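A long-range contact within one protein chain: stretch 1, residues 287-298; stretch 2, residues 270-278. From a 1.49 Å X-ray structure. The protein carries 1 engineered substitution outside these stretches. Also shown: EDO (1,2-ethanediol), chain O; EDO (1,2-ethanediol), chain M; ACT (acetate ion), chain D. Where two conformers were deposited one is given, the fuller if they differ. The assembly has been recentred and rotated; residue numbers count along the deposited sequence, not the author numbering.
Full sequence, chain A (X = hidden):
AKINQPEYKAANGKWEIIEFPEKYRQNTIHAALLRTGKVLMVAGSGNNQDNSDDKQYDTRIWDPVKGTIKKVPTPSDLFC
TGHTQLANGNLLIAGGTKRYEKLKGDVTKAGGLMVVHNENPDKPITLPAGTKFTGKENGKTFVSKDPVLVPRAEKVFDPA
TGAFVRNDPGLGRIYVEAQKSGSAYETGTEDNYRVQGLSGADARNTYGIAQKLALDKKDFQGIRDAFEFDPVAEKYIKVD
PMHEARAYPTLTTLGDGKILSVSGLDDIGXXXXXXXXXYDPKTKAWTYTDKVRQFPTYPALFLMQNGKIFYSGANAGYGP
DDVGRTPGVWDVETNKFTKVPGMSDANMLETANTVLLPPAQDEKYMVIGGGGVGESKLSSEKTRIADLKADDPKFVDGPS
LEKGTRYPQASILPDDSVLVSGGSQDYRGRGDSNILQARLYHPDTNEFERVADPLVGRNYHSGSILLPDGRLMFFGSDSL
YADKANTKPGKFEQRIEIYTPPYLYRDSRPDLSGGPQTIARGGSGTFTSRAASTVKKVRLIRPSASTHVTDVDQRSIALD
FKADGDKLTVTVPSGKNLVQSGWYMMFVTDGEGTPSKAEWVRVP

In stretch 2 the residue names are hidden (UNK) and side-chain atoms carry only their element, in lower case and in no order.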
# COMPACT_ATOMS: atom_id res chain seq x y z
N THR A 287 21.74 -1.17 -3.10
CA THR A 287 22.49 -0.59 -4.20
C THR A 287 21.53 0.29 -5.00
O THR A 287 20.46 -0.20 -5.37
CB THR A 287 23.05 -1.69 -5.13
OG1 THR A 287 23.71 -2.70 -4.36
CG2 THR A 287 24.02 -1.10 -6.18
N TYR A 288 21.92 1.50 -5.33
CA TYR A 288 21.12 2.32 -6.23
C TYR A 288 20.99 1.70 -7.60
O TYR A 288 21.93 1.07 -8.11
CB TYR A 288 21.70 3.69 -6.43
CG TYR A 288 21.51 4.67 -5.34
CD1 TYR A 288 20.29 5.27 -5.13
CD2 TYR A 288 22.56 5.07 -4.55
CE1 TYR A 288 20.11 6.19 -4.13
CE2 TYR A 288 22.41 6.06 -3.59
CZ TYR A 288 21.18 6.64 -3.38
OH TYR A 288 21.02 7.57 -2.41
N THR A 289 19.81 1.84 -8.22
CA THR A 289 19.69 1.62 -9.65
C THR A 289 20.38 2.79 -10.36
O THR A 289 20.70 3.81 -9.75
CB THR A 289 18.24 1.53 -10.10
OG1 THR A 289 17.55 2.72 -9.73
CG2 THR A 289 17.57 0.31 -9.44
N ASP A 290 20.64 2.60 -11.65
CA ASP A 290 21.43 3.59 -12.38
C ASP A 290 20.70 4.84 -12.77
O ASP A 290 21.31 5.91 -12.83
CB ASP A 290 21.98 2.96 -13.65
CG ASP A 290 22.98 1.86 -13.37
OD1 ASP A 290 23.51 1.78 -12.23
OD2 ASP A 290 23.17 1.08 -14.34
N LYS A 291 19.43 4.69 -13.15
CA LYS A 291 18.68 5.76 -13.78
C LYS A 291 17.46 6.11 -12.94
O LYS A 291 16.95 5.30 -12.18
CB LYS A 291 18.23 5.35 -15.16
CG LYS A 291 19.38 5.11 -16.14
CD LYS A 291 18.85 4.55 -17.45
CE LYS A 291 19.95 4.26 -18.46
NZ LYS A 291 19.37 3.57 -19.64
N VAL A 292 17.09 7.36 -13.05
CA VAL A 292 15.95 7.91 -12.35
C VAL A 292 14.63 7.41 -12.93
O VAL A 292 14.40 7.46 -14.13
CB VAL A 292 15.99 9.47 -12.54
CG1 VAL A 292 14.73 10.16 -12.09
CG2 VAL A 292 17.18 10.04 -11.82
N ARG A 293 13.72 7.01 -12.04
CA ARG A 293 12.32 6.89 -12.44
C ARG A 293 11.43 7.16 -11.25
O ARG A 293 11.45 6.47 -10.24
CB ARG A 293 11.95 5.59 -13.09
CG ARG A 293 10.52 5.69 -13.58
CD ARG A 293 10.18 4.75 -14.69
NE ARG A 293 10.89 4.94 -15.94
CZ ARG A 293 10.60 5.85 -16.89
NH1 ARG A 293 9.63 6.74 -16.75
NH2 ARG A 293 11.30 5.84 -18.01
N GLN A 294 10.69 8.25 -11.42
CA GLN A 294 9.93 8.81 -10.33
C GLN A 294 8.47 8.39 -10.36
O GLN A 294 7.85 8.35 -11.43
CB GLN A 294 10.04 10.33 -10.37
CG GLN A 294 9.42 11.03 -9.18
CD GLN A 294 9.48 12.53 -9.30
OE1 GLN A 294 8.44 13.20 -9.50
NE2 GLN A 294 10.66 13.07 -9.15
N PHE A 295 7.98 8.07 -9.17
CA PHE A 295 6.58 7.74 -8.94
C PHE A 295 6.09 8.43 -7.67
O PHE A 295 6.89 8.72 -6.79
CB PHE A 295 6.40 6.22 -8.72
CG PHE A 295 6.76 5.36 -9.89
CD1 PHE A 295 8.05 4.88 -10.05
CD2 PHE A 295 5.80 5.03 -10.84
CE1 PHE A 295 8.37 4.10 -11.13
CE2 PHE A 295 6.13 4.23 -11.94
CZ PHE A 295 7.42 3.74 -12.05
N PRO A 296 4.77 8.56 -7.54
CA PRO A 296 4.21 8.92 -6.26
C PRO A 296 4.44 7.85 -5.22
O PRO A 296 4.96 6.79 -5.58
CB PRO A 296 2.70 9.03 -6.53
CG PRO A 296 2.50 8.29 -7.79
CD PRO A 296 3.75 8.34 -8.58
N THR A 297 4.02 8.07 -3.99
CA THR A 297 4.26 7.11 -2.91
C THR A 297 3.36 5.90 -3.02
O THR A 297 2.34 5.91 -3.69
CB THR A 297 4.05 7.76 -1.54
OG1 THR A 297 2.67 8.12 -1.37
CG2 THR A 297 4.97 8.93 -1.36
N TYR A 298 3.77 4.82 -2.37
CA TYR A 298 3.14 3.51 -2.47
C TYR A 298 2.65 3.21 -3.89
O TYR A 298 1.47 2.79 -4.08
CB TYR A 298 2.02 3.31 -1.43
CG TYR A 298 2.49 3.19 -0.00
CD1 TYR A 298 3.49 2.30 0.34
CD2 TYR A 298 1.91 3.94 1.03
CE1 TYR A 298 3.90 2.17 1.65
CE2 TYR A 298 2.34 3.83 2.33
CZ TYR A 298 3.30 2.92 2.66
OH TYR A 298 3.68 2.83 3.99
N UNK A 270 10.28 15.96 1.27
CA UNK A 270 10.31 16.12 -0.20
C UNK A 270 10.12 14.71 -0.82
O UNK A 270 10.65 13.77 -0.30
n UNK A 270 14.75 17.45 0.01
c UNK A 270 13.73 18.21 -0.42
o UNK A 270 13.90 19.21 -1.15
c UNK A 270 11.67 16.65 -0.68
c UNK A 270 12.29 17.85 0.05
N UNK A 271 9.46 14.60 -1.96
CA UNK A 271 9.43 13.30 -2.70
C UNK A 271 10.83 12.89 -3.10
O UNK A 271 11.62 13.72 -3.56
c UNK A 271 7.10 11.28 -3.83
c UNK A 271 8.21 12.01 -4.55
c UNK A 271 8.55 13.38 -3.94
c UNK A 271 7.82 12.19 -5.99
N UNK A 272 11.18 11.63 -2.87
CA UNK A 272 12.45 11.12 -3.37
C UNK A 272 12.34 11.21 -4.90
O UNK A 272 11.37 10.71 -5.49
c UNK A 272 12.68 9.70 -2.89
c UNK A 272 12.85 9.68 -1.38
c UNK A 272 13.93 9.12 -3.57
N UNK A 273 13.31 11.85 -5.56
CA UNK A 273 13.15 12.18 -6.97
C UNK A 273 13.54 11.06 -7.91
O UNK A 273 14.47 11.20 -8.75
c UNK A 273 14.07 13.42 -7.13
c UNK A 273 14.50 12.50 -4.98
c UNK A 273 15.17 13.14 -6.18
N UNK A 274 12.86 9.92 -7.79
CA UNK A 274 13.12 8.80 -8.67
C UNK A 274 14.42 8.06 -8.44
O UNK A 274 14.81 7.29 -9.32
N UNK A 275 15.05 8.22 -7.27
CA UNK A 275 16.25 7.51 -6.90
C UNK A 275 15.81 6.20 -6.24
O UNK A 275 15.29 6.21 -5.11
c UNK A 275 17.12 8.35 -5.99
n UNK A 275 20.09 12.28 -5.47
c UNK A 275 17.59 9.63 -6.66
c UNK A 275 19.16 11.60 -6.40
c UNK A 275 18.47 10.44 -5.72
N UNK A 276 15.86 5.12 -7.01
CA UNK A 276 15.43 3.81 -6.54
C UNK A 276 16.60 2.94 -6.15
O UNK A 276 17.75 3.21 -6.58
c UNK A 276 13.47 4.07 -8.06
c UNK A 276 14.60 3.17 -7.64
n UNK A 276 13.31 4.28 -9.34
o UNK A 276 12.78 4.60 -7.20
N UNK A 277 16.36 1.92 -5.32
CA UNK A 277 17.42 1.08 -4.84
C UNK A 277 16.97 -0.34 -4.72
O UNK A 277 15.78 -0.64 -4.69
o UNK A 277 19.08 2.37 -0.93
c UNK A 277 17.95 2.76 -1.39
c UNK A 277 17.17 1.84 -2.39
c UNK A 277 18.04 1.56 -3.54
o UNK A 277 17.51 3.90 -1.10
N UNK A 278 17.93 -1.24 -4.71
CA UNK A 278 17.67 -2.65 -4.70
C UNK A 278 18.34 -3.28 -3.51
O UNK A 278 19.55 -3.09 -3.34
c UNK A 278 17.36 -2.72 -7.20
c UNK A 278 17.94 -4.79 -5.94
c UNK A 278 18.11 -3.31 -6.01
C1 EDO O . 18.66 1.00 -14.52
O1 EDO O . 18.22 2.13 -13.80
C2 EDO O . 18.89 -0.13 -13.52
O2 EDO O . 20.07 0.02 -12.70
C1 EDO M . 6.67 6.63 -15.48
O1 EDO M . 6.18 7.92 -15.86
C2 EDO M . 7.36 6.75 -14.12
O2 EDO M . 8.30 7.84 -14.04
C ACT D . 9.58 8.34 -20.00
O ACT D . 10.79 8.33 -19.71
OXT ACT D . 9.08 7.44 -20.72
CH3 ACT D . 8.71 9.44 -19.47
O HOH W 1 9.83 8.65 -6.65
O HOH W 2 15.37 3.27 -11.28
O HOH W 3 17.73 5.40 -9.24

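Position 270 carries three carbons in a row, the third holding one oxygen and one nitrogen. It touches nothing on stretch 1. The residue is Gln270.

Position 271 has four carbons, forked at the second. CA-to-CB points toward stretch 1, and one branch end lies 3.7 Å from the O of Phe295. This is Leu271; its CD1 also lies 4.0 Å from Thr297 CG2.

At position 272 one carbon carries two more, pointing sideways and making no contact across. It is Val272: water 1 donates to its O (2.8 Å) and accepts from Phe295 N (3.2 Å).

Position 273 closes three carbons into a ring on its own backbone N. Its CB is 4.0 Å from Gln294 NE2. The ring identifies Pro273.

Position 274 has no side-chain atoms, and its CA packs 3.6 Å from Gln294 CA. An ideal CB would sit 2.7 Å from Val292 CG1 and 2.9 Å from Gln294 N, both clashes, and phi is positive at 72°. Both point to Gly274.

Position 275 is four carbons in a row ending in nitrogen. The chain leads off into solvent, but its CB lies 4.1 Å from Tyr288 CE1. It is Lys275.

Position 276 shows two carbons, the second carrying one oxygen and one nitrogen. The nitrogen is 3.0 Å from the O of Arg293 and 3.0 Å from water 2, which donates to Lys291 O; a donor serving two acceptors marks the amide of Asn276.

Position 277 has three carbons, the third bearing two oxygens, a carboxylate hydrogen-bonded elsewhere in the structure; its CB lies 3.5 Å from Thr287 O, and its side chain shares a sheet face with that of Tyr288. It is Glu277.

Position 278 has one carbon carrying two, on the same face as Thr287, with a branch 3.8 Å from Thr289 CG2. It is Val278.

The contact works by backbone pairing at two sites. An antiparallel pair joins Val278 N to Thr287 O (2.8 Å) and Thr287 N to Val278 O (2.9 Å), and Thr289 N continues it to Asn276 O (3.0 Å). Farther along, Arg293 N donates to Gly274 O (2.9 Å), an approach that the bare CA permits. Between these sites stretch 1 bulges away at Asp290, and Asn276 ND2 with waters 2 and 3 bridges the gap. The rule is glycine for closeness, an amide for the bulge, and leucine to seal the far end.

Stretch 2, residues 270-278: QLVPGKNEV
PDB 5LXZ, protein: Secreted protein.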